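Local coordinates for protein putative N-acetylmuramoyl-L-alanine amidase,autolysin cwp6 (Peptoclostridium difficile, PDB 5J72) that probably hydrolyses the amide link between N-acetylmuramoyl and L-alanine in peptidoglycan with a zinc-dependent amidase domain, and carries CWB2 modules that attach it to the cell wall, at residues D253-I263 against W302-Y313; S129-G137 against A412-D420. All coordinates share one frame; numbering follows the deposited sequence.

Interaction 1. Residues D253-I263 against W302-Y313; sequences DKYHDVNKIYI and WLSSQGLEEAYY
Tyr262 and Tyr312 lie on neighbouring strands of a four-stranded parallel sheet in a CWB2 module, their rings nearly parallel (planes 18° apart) but slid so far that they barely overlap, with centroids 5.3 Å apart. The same face carries Lys260 and Glu310, side by side and pointing the same way. Lys260 CD lies at the edge of the Tyr312 ring, near CE1; the bend at chi3 (37°) then redirects CE and NZ, and NZ makes only a long salt bridge to Glu310 and finds a stronger partner in Asp283. Glu310 OE2 in turn accepts from Tyr312 OH at 2.7 Å, on the anti side but well out of the carboxylate plane. On the opposite face, Ile261 reaches toward Leu303 of helix 297-306 tip to tip, CD1 to CD1 at 3.8 Å, and crosses Leu308 at about a right angle. Where the sheet begins, Asn259 O accepts from two backbone donors, Glu309 N at 2.7 Å and Glu310 N at 3.2 Å, as the chain turns its corner at Glu309. Beyond the strands, the edge of the Trp302 ring meets Asp253 CB, and one water joins Trp302 NE1 to Asp253 OD2. Gln306 CG lies over one face of the Trp302 ring, toward its rim, and the bend at chi2 (-61°) brings the amide to Val258, where NE2 donates to Val258 O at 3.0 Å, in the carbonyl plane and on a lone pair.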
loop_
_atom_site.group_PDB
_atom_site.type_symbol
_atom_site.label_atom_id
_atom_site.label_comp_id
_atom_site.label_asym_id
_atom_site.label_seq_id
_atom_site.Cartn_x
_atom_site.Cartn_y
_atom_site.Cartn_z
ATOM N N ASP A 253 3.682 -25.319 -1.235
ATOM C CA ASP A 253 2.846 -26.501 -0.983
ATOM C C ASP A 253 3.617 -27.645 -0.232
ATOM O O ASP A 253 2.978 -28.531 0.342
ATOM C CB ASP A 253 2.315 -27.019 -2.327
ATOM C CG ASP A 253 1.289 -28.073 -2.159
ATOM O OD1 ASP A 253 0.241 -27.785 -1.556
ATOM O OD2 ASP A 253 1.535 -29.183 -2.595
ATOM N N LYS A 254 4.950 -27.603 -0.223
ATOM C CA LYS A 254 5.727 -28.600 0.546
ATOM C C LYS A 254 5.655 -28.272 2.014
ATOM O O LYS A 254 5.926 -29.147 2.851
ATOM C CB LYS A 254 7.195 -28.548 0.146
ATOM C CG LYS A 254 7.516 -29.112 -1.234
ATOM C CD LYS A 254 8.964 -28.729 -1.488
ATOM C CE LYS A 254 9.691 -29.570 -2.534
ATOM N NZ LYS A 254 11.203 -29.620 -2.236
ATOM N N TYR A 255 5.303 -27.004 2.372
ATOM C CA TYR A 255 5.200 -26.600 3.794
ATOM C C TYR A 255 3.794 -26.679 4.332
ATOM O O TYR A 255 3.592 -27.102 5.469
ATOM C CB TYR A 255 5.670 -25.141 3.944
ATOM C CG TYR A 255 7.170 -25.051 3.854
ATOM C CD1 TYR A 255 7.832 -25.219 2.634
ATOM C CD2 TYR A 255 7.941 -24.877 5.001
ATOM C CE1 TYR A 255 9.237 -25.247 2.570
ATOM C CE2 TYR A 255 9.333 -24.891 4.943
ATOM C CZ TYR A 255 9.976 -25.089 3.736
ATOM O OH TYR A 255 11.350 -25.108 3.775
ATOM N N HIS A 256 2.798 -26.223 3.536
ATOM C CA HIS A 256 1.402 -26.304 3.980
ATOM C C HIS A 256 0.560 -26.253 2.714
ATOM O O HIS A 256 1.055 -25.860 1.658
ATOM C CB HIS A 256 1.018 -25.171 4.950
ATOM C CG HIS A 256 1.365 -23.819 4.423
ATOM N ND1 HIS A 256 2.494 -23.141 4.837
ATOM C CD2 HIS A 256 0.747 -23.026 3.513
ATOM C CE1 HIS A 256 2.553 -21.996 4.177
ATOM N NE2 HIS A 256 1.514 -21.895 3.370
ATOM N N ASP A 257 -0.708 -26.631 2.815
ATOM C CA ASP A 257 -1.488 -26.679 1.591
ATOM C C ASP A 257 -1.721 -25.356 0.905
ATOM O O ASP A 257 -2.069 -24.367 1.557
ATOM C CB ASP A 257 -2.896 -27.276 1.900
ATOM C CG ASP A 257 -2.881 -28.769 2.268
ATOM O OD1 ASP A 257 -3.876 -29.244 2.823
ATOM O OD2 ASP A 257 -1.857 -29.444 2.006
ATOM N N VAL A 258 -1.560 -25.353 -0.389
ATOM C CA VAL A 258 -1.921 -24.183 -1.148
ATOM C C VAL A 258 -3.431 -24.310 -1.467
ATOM O O VAL A 258 -3.822 -25.241 -2.165
ATOM C CB VAL A 258 -1.083 -24.069 -2.417
ATOM C CG1 VAL A 258 -1.718 -23.068 -3.397
ATOM C CG2 VAL A 258 0.333 -23.611 -2.040
ATOM N N ASN A 259 -4.266 -23.405 -0.944
ATOM C CA ASN A 259 -5.694 -23.482 -1.262
ATOM C C ASN A 259 -6.288 -22.132 -1.654
ATOM O O ASN A 259 -7.485 -22.013 -1.817
ATOM C CB ASN A 259 -6.454 -24.071 -0.105
ATOM C CG ASN A 259 -6.270 -23.322 1.154
ATOM O OD1 ASN A 259 -5.823 -22.158 1.167
ATOM N ND2 ASN A 259 -6.513 -23.963 2.283
ATOM N N LYS A 260 -5.446 -21.123 -1.816
ATOM C CA LYS A 260 -5.900 -19.800 -2.218
ATOM C C LYS A 260 -4.839 -19.211 -3.154
ATOM O O LYS A 260 -3.638 -19.436 -2.923
ATOM C CB LYS A 260 -6.057 -18.908 -0.961
ATOM C CG LYS A 260 -5.952 -17.420 -1.280
ATOM C CD LYS A 260 -6.664 -16.540 -0.166
ATOM C CE LYS A 260 -6.519 -17.046 1.229
ATOM N NZ LYS A 260 -6.947 -15.991 2.246
ATOM N N ILE A 261 -5.242 -18.500 -4.210
ATOM C CA ILE A 261 -4.250 -17.870 -5.060
ATOM C C ILE A 261 -4.660 -16.424 -5.341
ATOM O O ILE A 261 -5.832 -16.070 -5.331
ATOM C CB ILE A 261 -4.026 -18.612 -6.407
ATOM C CG1 ILE A 261 -5.342 -18.701 -7.218
ATOM C CG2 ILE A 261 -3.438 -20.016 -6.119
ATOM C CD1 ILE A 261 -5.078 -19.315 -8.617
ATOM N N TYR A 262 -3.654 -15.580 -5.540
ATOM C CA TYR A 262 -3.843 -14.202 -5.894
ATOM C C TYR A 262 -3.241 -14.132 -7.266
ATOM O O TYR A 262 -2.050 -14.314 -7.415
ATOM C CB TYR A 262 -3.064 -13.270 -4.925
ATOM C CG TYR A 262 -3.667 -13.298 -3.527
ATOM C CD1 TYR A 262 -4.752 -12.493 -3.199
ATOM C CD2 TYR A 262 -3.156 -14.128 -2.544
ATOM C CE1 TYR A 262 -5.297 -12.492 -1.928
ATOM C CE2 TYR A 262 -3.716 -14.163 -1.259
ATOM C CZ TYR A 262 -4.788 -13.333 -0.962
ATOM O OH TYR A 262 -5.391 -13.345 0.261
ATOM N N ILE A 263 -4.066 -13.830 -8.305
ATOM C CA ILE A 263 -3.552 -13.808 -9.681
ATOM C C ILE A 263 -3.232 -12.397 -10.153
ATOM O O ILE A 263 -4.002 -11.440 -9.882
ATOM C CB ILE A 263 -4.662 -14.418 -10.580
ATOM C CG1 ILE A 263 -4.860 -15.898 -10.214
ATOM C CG2 ILE A 263 -4.271 -14.271 -12.037
ATOM C CD1 ILE A 263 -6.176 -16.482 -10.813
ATOM N N TRP A 302 -1.724 -28.005 -12.504
ATOM C CA TRP A 302 -1.391 -28.154 -11.066
ATOM C C TRP A 302 -2.513 -27.531 -10.213
ATOM O O TRP A 302 -2.967 -28.167 -9.261
ATOM C CB TRP A 302 -0.023 -27.458 -10.840
ATOM C CG TRP A 302 0.490 -27.620 -9.437
ATOM C CD1 TRP A 302 1.099 -28.709 -8.902
ATOM C CD2 TRP A 302 0.374 -26.667 -8.369
ATOM N NE1 TRP A 302 1.350 -28.517 -7.583
ATOM C CE2 TRP A 302 0.929 -27.261 -7.222
ATOM C CE3 TRP A 302 -0.133 -25.349 -8.280
ATOM C CZ2 TRP A 302 0.993 -26.597 -5.989
ATOM C CZ3 TRP A 302 -0.069 -24.693 -7.061
ATOM C CH2 TRP A 302 0.490 -25.322 -5.928
ATOM N N LEU A 303 -2.973 -26.316 -10.548
ATOM C CA LEU A 303 -4.046 -25.678 -9.761
ATOM C C LEU A 303 -5.302 -26.553 -9.761
ATOM O O LEU A 303 -5.989 -26.643 -8.749
ATOM C CB LEU A 303 -4.409 -24.333 -10.392
ATOM C CG LEU A 303 -3.332 -23.229 -10.288
ATOM C CD1 LEU A 303 -3.877 -22.034 -11.061
ATOM C CD2 LEU A 303 -3.005 -22.876 -8.777
ATOM N N SER A 304 -5.598 -27.215 -10.921
ATOM C CA SER A 304 -6.800 -28.058 -10.975
ATOM C C SER A 304 -6.719 -29.143 -9.955
ATOM O O SER A 304 -7.741 -29.507 -9.390
ATOM C CB SER A 304 -6.983 -28.684 -12.362
ATOM O OG SER A 304 -7.084 -27.667 -13.336
ATOM N N SER A 305 -5.509 -29.668 -9.674
ATOM C CA SER A 305 -5.417 -30.731 -8.684
ATOM C C SER A 305 -5.218 -30.233 -7.234
ATOM O O SER A 305 -5.122 -31.065 -6.321
ATOM C CB SER A 305 -4.271 -31.676 -9.058
ATOM O OG SER A 305 -4.257 -31.855 -10.462
ATOM N N GLN A 306 -5.165 -28.923 -7.013
ATOM C CA GLN A 306 -4.995 -28.416 -5.646
ATOM C C GLN A 306 -6.271 -28.287 -4.865
ATOM O O GLN A 306 -6.200 -28.131 -3.652
ATOM C CB GLN A 306 -4.337 -27.028 -5.670
ATOM C CG GLN A 306 -2.874 -27.116 -5.940
ATOM C CD GLN A 306 -2.230 -27.932 -4.833
ATOM O OE1 GLN A 306 -1.639 -28.957 -5.098
ATOM N NE2 GLN A 306 -2.363 -27.518 -3.540
ATOM N N GLY A 307 -7.444 -28.346 -5.513
ATOM C CA GLY A 307 -8.682 -28.137 -4.771
ATOM C C GLY A 307 -8.722 -26.737 -4.151
ATOM O O GLY A 307 -8.949 -26.582 -2.951
ATOM N N LEU A 308 -8.483 -25.718 -4.965
ATOM C CA LEU A 308 -8.493 -24.332 -4.469
ATOM C C LEU A 308 -9.804 -23.925 -3.813
ATOM O O LEU A 308 -10.909 -24.237 -4.326
ATOM C CB LEU A 308 -8.283 -23.389 -5.620
ATOM C CG LEU A 308 -6.974 -23.547 -6.311
ATOM C CD1 LEU A 308 -6.958 -22.661 -7.554
ATOM C CD2 LEU A 308 -5.851 -23.159 -5.305
ATOM N N GLU A 309 -9.698 -23.234 -2.698
ATOM C CA GLU A 309 -10.865 -22.717 -2.041
ATOM C C GLU A 309 -11.179 -21.328 -2.565
ATOM O O GLU A 309 -12.355 -20.998 -2.694
ATOM C CB GLU A 309 -10.596 -22.678 -0.556
ATOM C CG GLU A 309 -10.430 -24.118 -0.072
ATOM C CD GLU A 309 -10.251 -24.251 1.426
ATOM O OE1 GLU A 309 -10.233 -23.211 2.138
ATOM O OE2 GLU A 309 -10.116 -25.420 1.896
ATOM N N GLU A 310 -10.155 -20.520 -2.905
ATOM C CA GLU A 310 -10.401 -19.128 -3.288
ATOM C C GLU A 310 -9.402 -18.649 -4.285
ATOM O O GLU A 310 -8.266 -19.073 -4.213
ATOM C CB GLU A 310 -10.254 -18.164 -2.052
ATOM C CG GLU A 310 -11.267 -18.364 -0.940
ATOM C CD GLU A 310 -10.830 -17.677 0.352
ATOM O OE1 GLU A 310 -10.953 -18.307 1.415
ATOM O OE2 GLU A 310 -10.369 -16.519 0.301
ATOM N N ALA A 311 -9.836 -17.805 -5.255
ATOM C CA ALA A 311 -8.942 -17.181 -6.233
ATOM C C ALA A 311 -9.315 -15.698 -6.282
ATOM O O ALA A 311 -10.506 -15.347 -6.333
ATOM C CB ALA A 311 -9.100 -17.795 -7.607
ATOM N N TYR A 312 -8.326 -14.831 -6.276
ATOM C CA TYR A 312 -8.542 -13.392 -6.362
ATOM C C TYR A 312 -7.837 -12.914 -7.575
ATOM O O TYR A 312 -6.850 -13.508 -7.961
ATOM C CB TYR A 312 -7.986 -12.656 -5.132
ATOM C CG TYR A 312 -8.764 -12.988 -3.893
ATOM C CD1 TYR A 312 -8.402 -14.068 -3.094
ATOM C CD2 TYR A 312 -9.899 -12.255 -3.538
ATOM C CE1 TYR A 312 -9.141 -14.420 -1.975
ATOM C CE2 TYR A 312 -10.654 -12.605 -2.412
ATOM C CZ TYR A 312 -10.269 -13.685 -1.644
ATOM O OH TYR A 312 -11.004 -14.073 -0.553
ATOM N N TYR A 313 -8.363 -11.873 -8.227
ATOM C CA TYR A 313 -7.769 -11.319 -9.449
ATOM C C TYR A 313 -7.365 -9.885 -9.199
ATOM O O TYR A 313 -8.245 -9.036 -8.970
ATOM C CB TYR A 313 -8.822 -11.372 -10.596
ATOM C CG TYR A 313 -9.447 -12.741 -10.704
ATOM C CD1 TYR A 313 -8.831 -13.757 -11.444
ATOM C CD2 TYR A 313 -10.634 -13.043 -10.044
ATOM C CE1 TYR A 313 -9.390 -15.028 -11.511
ATOM C CE2 TYR A 313 -11.187 -14.310 -10.103
ATOM C CZ TYR A 313 -10.560 -15.300 -10.831
ATOM O OH TYR A 313 -11.078 -16.581 -10.851
HETATM O O HOH W 1 -0.205 -30.876 -3.848
HETATM O O HOH W 2 2.534 -29.878 -5.241
HETATM O O HOH W 3 -4.862 -27.706 -1.253
#

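Interaction 2. Residues S129-G137 against A412-D420; sequences SAPVKKLAG and AETVYQIGD
Leu135 and Tyr416 meet on the close-packed face of a parallel strand pair, CD1 of the leucine 3.7 Å from CD1 of the ring. Ile418 adds its own CD1 to the same leucine methyl, and the CB and CG of Lys133 rest against the CD1–CE1 side of the tyrosine. Five backbone hydrogen bonds, from Val415 N to Pro131 O at one end to Gly419 N to Leu135 O at the other, knit the strands together. The other face becomes looser toward solvent. There Lys134 runs out fully extended, its CG anti to the backbone N (chi1 -176°), and passes its CD and CE across the Gln417 amide at a slant, with CE 3.7 Å from NE2. Its NZ then reaches the anti lone pair of Asp420 OD2 at 2.8 Å, an exposed salt bridge past the last strand pair. A water joins Gly137 O to Asp420 N nearby. At the opposite end, Ala130 CB packs on Val415 CG2, and Pro131 CD rests 3.5 Å from Glu413 O. Helices 140-151 and 375-387 cover the Leu135 side, helix 424-433 touches Val132 and Gln417 on the other, and strand 11-13 borders Pro131 and Tyr416.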
loop_
_atom_site.group_PDB
_atom_site.type_symbol
_atom_site.label_atom_id
_atom_site.label_comp_id
_atom_site.label_asym_id
_atom_site.label_seq_id
_atom_site.Cartn_x
_atom_site.Cartn_y
_atom_site.Cartn_z
ATOM N N SER A 129 1.480 12.639 15.319
ATOM C CA SER A 129 1.774 11.667 14.271
ATOM C C SER A 129 2.236 10.339 14.860
ATOM O O SER A 129 2.871 10.313 15.924
ATOM C CB SER A 129 2.829 12.203 13.325
ATOM O OG SER A 129 4.018 12.632 13.962
ATOM N N ALA A 130 1.866 9.225 14.175
ATOM C CA ALA A 130 2.304 7.882 14.587
ATOM C C ALA A 130 3.786 7.851 14.499
ATOM O O ALA A 130 4.376 8.494 13.625
ATOM C CB ALA A 130 1.684 6.837 13.648
ATOM N N PRO A 131 4.498 7.144 15.403
ATOM C CA PRO A 131 5.963 7.135 15.287
ATOM C C PRO A 131 6.451 6.486 13.953
ATOM O O PRO A 131 5.843 5.515 13.488
ATOM C CB PRO A 131 6.407 6.295 16.521
ATOM C CG PRO A 131 5.164 5.411 16.837
ATOM C CD PRO A 131 4.022 6.388 16.573
ATOM N N VAL A 132 7.528 7.007 13.387
ATOM C CA VAL A 132 8.054 6.501 12.128
ATOM C C VAL A 132 9.358 5.792 12.368
ATOM O O VAL A 132 10.270 6.347 13.008
ATOM C CB VAL A 132 8.248 7.729 11.202
ATOM C CG1 VAL A 132 9.021 7.397 9.930
ATOM C CG2 VAL A 132 6.887 8.326 10.847
ATOM N N LYS A 133 9.479 4.561 11.843
ATOM C CA LYS A 133 10.756 3.841 11.930
ATOM C C LYS A 133 11.318 3.820 10.504
ATOM O O LYS A 133 10.694 3.244 9.617
ATOM C CB LYS A 133 10.486 2.430 12.491
ATOM C CG LYS A 133 11.746 1.552 12.377
ATOM C CD LYS A 133 12.695 1.834 13.525
ATOM C CE LYS A 133 13.965 0.988 13.399
ATOM N NZ LYS A 133 14.982 1.459 14.360
ATOM N N LYS A 134 12.457 4.426 10.246
ATOM C CA LYS A 134 12.985 4.450 8.888
ATOM C C LYS A 134 13.972 3.277 8.642
ATOM O O LYS A 134 14.889 3.088 9.422
ATOM C CB LYS A 134 13.696 5.785 8.640
ATOM C CG LYS A 134 14.178 5.901 7.216
ATOM C CD LYS A 134 14.663 7.289 6.915
ATOM C CE LYS A 134 14.966 7.392 5.443
ATOM N NZ LYS A 134 15.854 8.542 5.175
ATOM N N LEU A 135 13.760 2.497 7.582
ATOM C CA LEU A 135 14.615 1.330 7.242
ATOM C C LEU A 135 15.169 1.634 5.897
ATOM O O LEU A 135 14.502 1.421 4.869
ATOM C CB LEU A 135 13.744 0.015 7.206
ATOM C CG LEU A 135 13.020 -0.247 8.529
ATOM C CD1 LEU A 135 12.076 -1.565 8.413
ATOM C CD2 LEU A 135 14.086 -0.448 9.717
ATOM N N ALA A 136 16.394 2.142 5.851
ATOM C CA ALA A 136 16.902 2.542 4.557
ATOM C C ALA A 136 18.387 2.709 4.549
ATOM O O ALA A 136 18.953 3.016 5.603
ATOM C CB ALA A 136 16.299 3.913 4.221
ATOM N N GLY A 137 19.006 2.547 3.379
ATOM C CA GLY A 137 20.433 2.810 3.210
ATOM C C GLY A 137 20.652 3.584 1.903
ATOM O O GLY A 137 19.677 4.048 1.295
ATOM N N ALA A 412 -2.600 3.457 12.341
ATOM C CA ALA A 412 -1.573 2.405 12.324
ATOM C C ALA A 412 -0.717 2.725 13.565
ATOM O O ALA A 412 -0.380 3.897 13.783
ATOM C CB ALA A 412 -0.699 2.512 11.090
ATOM N N GLU A 413 -0.311 1.692 14.342
ATOM C CA GLU A 413 0.537 1.974 15.535
ATOM C C GLU A 413 1.885 2.474 15.169
ATOM O O GLU A 413 2.372 3.410 15.786
ATOM C CB GLU A 413 0.676 0.693 16.356
ATOM C CG GLU A 413 -0.685 0.260 16.829
ATOM C CD GLU A 413 -0.677 -1.129 17.476
ATOM O OE1 GLU A 413 0.346 -1.814 17.432
ATOM O OE2 GLU A 413 -1.715 -1.517 18.031
ATOM N N THR A 414 2.516 1.890 14.140
ATOM C CA THR A 414 3.842 2.275 13.713
ATOM C C THR A 414 3.900 2.437 12.192
ATOM O O THR A 414 3.313 1.601 11.477
ATOM C CB THR A 414 4.857 1.153 14.088
ATOM O OG1 THR A 414 4.729 0.892 15.501
ATOM C CG2 THR A 414 6.297 1.516 13.752
ATOM N N VAL A 415 4.634 3.421 11.726
ATOM C CA VAL A 415 4.763 3.626 10.307
ATOM C C VAL A 415 6.195 3.343 9.993
ATOM O O VAL A 415 7.106 3.906 10.616
ATOM C CB VAL A 415 4.399 5.089 9.915
ATOM C CG1 VAL A 415 4.756 5.349 8.438
ATOM C CG2 VAL A 415 2.940 5.362 10.179
ATOM N N TYR A 416 6.456 2.434 9.039
ATOM C CA TYR A 416 7.813 2.191 8.665
ATOM C C TYR A 416 8.102 2.857 7.368
ATOM O O TYR A 416 7.361 2.625 6.405
ATOM C CB TYR A 416 8.078 0.689 8.452
ATOM C CG TYR A 416 7.987 -0.108 9.731
ATOM C CD1 TYR A 416 9.125 -0.531 10.387
ATOM C CD2 TYR A 416 6.755 -0.470 10.260
ATOM C CE1 TYR A 416 9.039 -1.318 11.565
ATOM C CE2 TYR A 416 6.663 -1.246 11.418
ATOM C CZ TYR A 416 7.808 -1.662 12.057
ATOM O OH TYR A 416 7.637 -2.439 13.203
ATOM N N GLN A 417 9.133 3.647 7.294
ATOM C CA GLN A 417 9.498 4.295 6.035
ATOM C C GLN A 417 10.586 3.466 5.372
ATOM O O GLN A 417 11.700 3.310 5.878
ATOM C CB GLN A 417 10.018 5.716 6.312
ATOM C CG GLN A 417 10.642 6.366 5.105
ATOM C CD GLN A 417 11.058 7.813 5.482
ATOM O OE1 GLN A 417 10.864 8.235 6.616
ATOM N NE2 GLN A 417 11.605 8.581 4.522
ATOM N N ILE A 418 10.272 2.914 4.212
ATOM C CA ILE A 418 11.209 2.065 3.479
ATOM C C ILE A 418 12.018 2.820 2.467
ATOM O O ILE A 418 11.461 3.486 1.592
ATOM C CB ILE A 418 10.404 0.955 2.729
ATOM C CG1 ILE A 418 9.427 0.236 3.694
ATOM C CG2 ILE A 418 11.386 -0.033 2.061
ATOM C CD1 ILE A 418 10.150 -0.443 4.906
ATOM N N GLY A 419 13.320 2.728 2.552
ATOM C CA GLY A 419 14.129 3.389 1.569
ATOM C C GLY A 419 14.276 4.872 1.862
ATOM O O GLY A 419 13.615 5.471 2.680
ATOM N N ASP A 420 15.223 5.443 1.146
ATOM C CA ASP A 420 15.547 6.851 1.241
ATOM C C ASP A 420 15.035 7.603 -0.026
ATOM O O ASP A 420 15.071 7.049 -1.126
ATOM C CB ASP A 420 17.071 6.987 1.292
ATOM C CG ASP A 420 17.446 8.416 1.583
ATOM O OD1 ASP A 420 18.119 9.025 0.742
ATOM O OD2 ASP A 420 17.041 8.928 2.659
HETATM O O HOH W 4 17.300 3.863 -0.305
#

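Overall arrangement
Followed from the N terminus, the chain pairs strand 128-135 with strand 106-113 and, much later, with strand 411-418, which arrives some 275 residues on to form interaction 2. The long loop closed in this way contains two successive four-stranded parallel sheets. Interaction 1 is nested inside it, closing a much shorter loop of 38 residues through helix 270-283, strand 287-290 and helix 297-306, within the second CWB2 range. The two contacts do not touch: their centres lie about 33 Å apart. One principle thus serves two scales, with parallel pairing forming the central pair of one module's sheet in 253-263/302-313 and joining strand 128-135 to the third CWB2 range in 129-137/412-420.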